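Local coordinates for DNA damage response protein Rtt109, putative (Neosartorya fumigata, PDB 5ZB9) that probably acetylates lysine side chains of histone H3, with acetyl-CoA as the acetyl donor, at residues S445-A448 / W449-V453; A427-F430 / L431-Q434. All coordinates share one frame; numbering follows the deposited sequence.

Contact 1 (S445-A448 / W449-V453); sequences STKA and WAEKV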
loop_
_atom_site.group_PDB
_atom_site.type_symbol
_atom_site.label_atom_id
_atom_site.label_comp_id
_atom_site.label_asym_id
_atom_site.label_seq_id
_atom_site.Cartn_x
_atom_site.Cartn_y
_atom_site.Cartn_z
ATOM N N SER A 445 10.077 -7.776 24.036
ATOM C CA SER A 445 9.933 -6.599 23.191
ATOM C C SER A 445 8.456 -6.284 22.961
ATOM O O SER A 445 8.056 -5.119 22.956
ATOM C CB SER A 445 10.649 -6.809 21.860
ATOM O OG SER A 445 12.048 -6.909 22.043
ATOM N N THR A 446 7.656 -7.338 22.794
ATOM C CA THR A 446 6.220 -7.210 22.581
ATOM C C THR A 446 5.516 -6.557 23.774
ATOM O O THR A 446 4.803 -5.558 23.612
ATOM C CB THR A 446 5.578 -8.582 22.302
ATOM O OG1 THR A 446 6.079 -9.096 21.065
ATOM C CG2 THR A 446 4.073 -8.460 22.203
ATOM N N LYS A 447 5.715 -7.120 24.964
ATOM C CA LYS A 447 5.169 -6.539 26.187
ATOM C C LYS A 447 5.587 -5.082 26.351
ATOM O O LYS A 447 4.791 -4.233 26.753
ATOM C CB LYS A 447 5.613 -7.345 27.406
ATOM C CG LYS A 447 5.223 -6.719 28.735
ATOM C CD LYS A 447 5.479 -7.683 29.876
ATOM C CE LYS A 447 5.056 -7.097 31.208
ATOM N NZ LYS A 447 5.167 -8.105 32.301
ATOM N N ALA A 448 6.838 -4.795 26.022
ATOM C CA ALA A 448 7.368 -3.446 26.157
ATOM C C ALA A 448 6.688 -2.470 25.203
ATOM O O ALA A 448 6.290 -1.377 25.611
ATOM C CB ALA A 448 8.879 -3.449 25.930
ATOM N N TRP A 449 6.558 -2.855 23.935
ATOM C CA TRP A 449 5.926 -1.982 22.947
ATOM C C TRP A 449 4.436 -1.774 23.259
ATOM O O TRP A 449 3.904 -0.679 23.080
ATOM C CB TRP A 449 6.098 -2.544 21.531
ATOM C CG TRP A 449 5.497 -1.652 20.465
ATOM C CD1 TRP A 449 6.021 -0.490 19.971
ATOM C CD2 TRP A 449 4.259 -1.853 19.773
ATOM N NE1 TRP A 449 5.185 0.046 19.022
ATOM C CE2 TRP A 449 4.097 -0.773 18.880
ATOM C CE3 TRP A 449 3.271 -2.842 19.823
ATOM C CZ2 TRP A 449 2.985 -0.653 18.043
ATOM C CZ3 TRP A 449 2.163 -2.718 18.995
ATOM C CH2 TRP A 449 2.031 -1.633 18.117
ATOM N N ALA A 450 3.775 -2.830 23.733
ATOM C CA ALA A 450 2.351 -2.771 24.041
ATOM C C ALA A 450 2.085 -1.763 25.147
ATOM O O ALA A 450 1.104 -1.016 25.103
ATOM C CB ALA A 450 1.829 -4.148 24.435
ATOM N N GLU A 451 2.974 -1.739 26.135
ATOM C CA GLU A 451 2.859 -0.798 27.241
ATOM C C GLU A 451 3.152 0.625 26.791
ATOM O O GLU A 451 2.476 1.566 27.212
ATOM C CB GLU A 451 3.793 -1.202 28.374
ATOM C CG GLU A 451 3.359 -2.464 29.084
ATOM C CD GLU A 451 4.414 -2.982 30.038
ATOM O OE1 GLU A 451 5.554 -2.474 29.991
ATOM O OE2 GLU A 451 4.103 -3.896 30.834
ATOM N N LYS A 452 4.163 0.776 25.940
ATOM C CA LYS A 452 4.524 2.078 25.388
ATOM C C LYS A 452 3.368 2.683 24.605
ATOM O O LYS A 452 3.075 3.878 24.718
ATOM C CB LYS A 452 5.747 1.949 24.486
ATOM C CG LYS A 452 6.152 3.243 23.817
ATOM C CD LYS A 452 6.674 4.232 24.829
ATOM C CE LYS A 452 7.028 5.549 24.167
ATOM N NZ LYS A 452 7.327 6.601 25.181
ATOM N N VAL A 453 2.716 1.850 23.802
ATOM C CA VAL A 453 1.564 2.298 23.035
ATOM C C VAL A 453 0.455 2.755 23.974
ATOM O O VAL A 453 -0.099 3.843 23.806
ATOM C CB VAL A 453 1.038 1.188 22.111
ATOM C CG1 VAL A 453 -0.272 1.606 21.478
ATOM C CG2 VAL A 453 2.057 0.879 21.050
#
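Lys447 and Glu451 sit one turn apart on the outer face of helix 439-457 and meet through the lysine's aliphatic chain. Lys447 runs out extended, its CG anti to the backbone N (chi1 173°), while Glu451 sends CG to the side of its own backbone N and leans back over the preceding turn. The two chains therefore cross, and Glu451 OE2 comes 3.4 Å from Lys447 CE, whereas it stays 4.6 Å from Lys447 NZ, beyond a salt bridge. The ammonium has a second acidic neighbour in Glu68, a long and weak ion pair. Long, flexible charged residues suit this exposed side.

Four successive i to i+4 backbone bonds form the common frame of the helix, among them Trp449 N to Ser445 O at 2.9 Å and Ala450 N to Thr446 O, also 2.9 Å, which lies nearly in line with its carbonyl. On that frame the buried side is much more closely fitted. Trp449 CB rests against Ser445 O at 3.5 Å. Because the indole carbon CG is anti to the backbone N (chi1 -178°), the ring swings away from the preceding turn, and Val453 CG2 lies over the centre of one face, 3.4 Å above the ring plane. Arg26 of strand 22-35 touches both the tryptophan and Ala450, whose small side chain places CB 3.4 Å from Thr446 O.

The buried polar side chains find partners beyond this turn: Ser445 OG bonds to Asp435 O, Thr446 OG1 to Ile72 N, and Trp449 NE1 to Ala427 O. The chemistry thus divides the helix: these three side-chain bonds and the packed indole tie its inner side to other parts of the chain, while the Lys447-Glu451 pair probably adds only a modest, solvent-screened attraction.

Contact 2 (A427-F430 / L431-Q434); sequences AINF and LIDQ
Phe430 and Gln434 meet where helix 421-432 runs out: the amide of Gln434 lies over the rim of the Phe430 ring, the two planes 15° apart. Gln434 NE2 stands over one face of the ring, 3.3 Å above its plane, with Phe430 CE2 its closest ring atom at 3.3 Å. The ring is brought there by chi1 of -175°, which sets CG opposite the backbone N. Gln434 reaches it by folding: CG turns to the side of its own N, and a further bend at chi2 (-57°) curls the amide back toward the preceding turn.

The same NE2 donates to Phe430 O at 2.9 Å, with the carbonyl oxygen lying in the plane of the amide. A single amide nitrogen thus both bonds the backbone of Phe430 and overlies its ring. Phe430 O also receives a weak bond from Asp433 N at 3.2 Å, while the stronger bond of Asp433 N goes to Asn429 O. Glutamine suits this position because its chain is long enough to double back and its amide brings a donor to the last turn.

On another side of the helix, Ile432 crosses Ile428 obliquely, their branches meeting at CG2 of Ile428 and CD1 of Ile432, 4.0 Å apart. These branched chains extend the apolar surface of the helix: Ile428 and Leu431 both touch Phe56 of strand 50-61, and Ile432 packs on Tyr146. Phe430, with Leu431, lies against Trp449 of helix 439-457.

At this C-terminal end the side-chain amide supplies an N-H to Phe430 O where the regular helical bonding is ending. That bond probably limits rotation of the amide and helps keep it nearly parallel to the aromatic face.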
loop_
_atom_site.group_PDB
_atom_site.type_symbol
_atom_site.label_atom_id
_atom_site.label_comp_id
_atom_site.label_asym_id
_atom_site.label_seq_id
_atom_site.Cartn_x
_atom_site.Cartn_y
_atom_site.Cartn_z
ATOM N N ALA A 427 5.948 5.668 18.600
ATOM C CA ALA A 427 5.460 4.299 18.724
ATOM C C ALA A 427 6.193 3.375 17.759
ATOM O O ALA A 427 6.583 2.269 18.133
ATOM C CB ALA A 427 3.952 4.239 18.484
ATOM N N ILE A 428 6.383 3.831 16.522
ATOM C CA ILE A 428 7.080 3.019 15.517
ATOM C C ILE A 428 8.574 2.915 15.828
ATOM O O ILE A 428 9.155 1.831 15.768
ATOM C CB ILE A 428 6.899 3.579 14.082
ATOM C CG1 ILE A 428 5.413 3.731 13.738
ATOM C CG2 ILE A 428 7.584 2.678 13.068
ATOM C CD1 ILE A 428 4.598 2.477 13.975
ATOM N N ASN A 429 9.193 4.039 16.175
ATOM C CA ASN A 429 10.613 4.033 16.502
ATOM C C ASN A 429 10.927 3.169 17.710
ATOM O O ASN A 429 11.942 2.477 17.723
ATOM C CB ASN A 429 11.110 5.448 16.741
ATOM C CG ASN A 429 11.178 6.247 15.473
ATOM O OD1 ASN A 429 11.379 5.694 14.389
ATOM N ND2 ASN A 429 11.003 7.556 15.587
ATOM N N PHE A 430 10.062 3.204 18.721
ATOM C CA PHE A 430 10.246 2.361 19.898
ATOM C C PHE A 430 10.293 0.894 19.486
ATOM O O PHE A 430 11.138 0.131 19.952
ATOM C CB PHE A 430 9.124 2.586 20.916
ATOM C CG PHE A 430 9.321 1.840 22.209
ATOM C CD1 PHE A 430 9.974 2.440 23.281
ATOM C CD2 PHE A 430 8.858 0.539 22.355
ATOM C CE1 PHE A 430 10.158 1.758 24.468
ATOM C CE2 PHE A 430 9.048 -0.156 23.542
ATOM C CZ PHE A 430 9.697 0.455 24.601
ATOM N N LEU A 431 9.380 0.511 18.602
ATOM C CA LEU A 431 9.289 -0.862 18.137
ATOM C C LEU A 431 10.555 -1.267 17.394
ATOM O O LEU A 431 11.068 -2.371 17.568
ATOM C CB LEU A 431 8.062 -1.033 17.235
ATOM C CG LEU A 431 7.769 -2.438 16.700
ATOM C CD1 LEU A 431 7.685 -3.459 17.837
ATOM C CD2 LEU A 431 6.487 -2.436 15.870
ATOM N N ILE A 432 11.054 -0.360 16.567
ATOM C CA ILE A 432 12.254 -0.611 15.784
ATOM C C ILE A 432 13.473 -0.743 16.696
ATOM O O ILE A 432 14.396 -1.489 16.398
ATOM C CB ILE A 432 12.482 0.511 14.748
ATOM C CG1 ILE A 432 11.314 0.562 13.763
ATOM C CG2 ILE A 432 13.786 0.308 13.995
ATOM C CD1 ILE A 432 11.414 1.697 12.768
ATOM N N ASP A 433 13.464 -0.043 17.824
ATOM C CA ASP A 433 14.583 -0.101 18.763
ATOM C C ASP A 433 14.612 -1.372 19.614
ATOM O O ASP A 433 15.457 -1.496 20.499
ATOM C CB ASP A 433 14.563 1.112 19.698
ATOM C CG ASP A 433 14.822 2.420 18.970
ATOM O OD1 ASP A 433 15.332 2.383 17.825
ATOM O OD2 ASP A 433 14.519 3.489 19.551
ATOM N N GLN A 434 13.702 -2.309 19.362
ATOM C CA GLN A 434 13.615 -3.499 20.202
ATOM C C GLN A 434 14.366 -4.670 19.592
ATOM O O GLN A 434 15.005 -4.530 18.556
ATOM C CB GLN A 434 12.154 -3.878 20.454
ATOM C CG GLN A 434 11.341 -2.754 21.061
ATOM C CD GLN A 434 11.930 -2.242 22.366
ATOM O OE1 GLN A 434 12.218 -3.021 23.270
ATOM N NE2 GLN A 434 12.107 -0.930 22.468
#

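Contact 2 comes first along the chain, on helix 421-432 and its exit, and contact 1 follows on helix 439-457. Their centres are about 9 Å apart, and side chains of the two successive helices touch. Trp449 CD1 packs 3.5 Å from Leu431 CB; near the intervening turn, Ser445 OG rests 3.4 Å from Gln434 CB. Both helices lean on the large mixed sheet: helix 421-432 touches strand 50-61, and helix 439-457 touches strand 22-35. The pair thus joins the C-terminal part of the chain to neighbouring N-terminal strands. The side chain of Leu431 lies about 12 Å from those of Ala94 and Ser96, which bind CoA in another structure of this protein; no CoA is bound here.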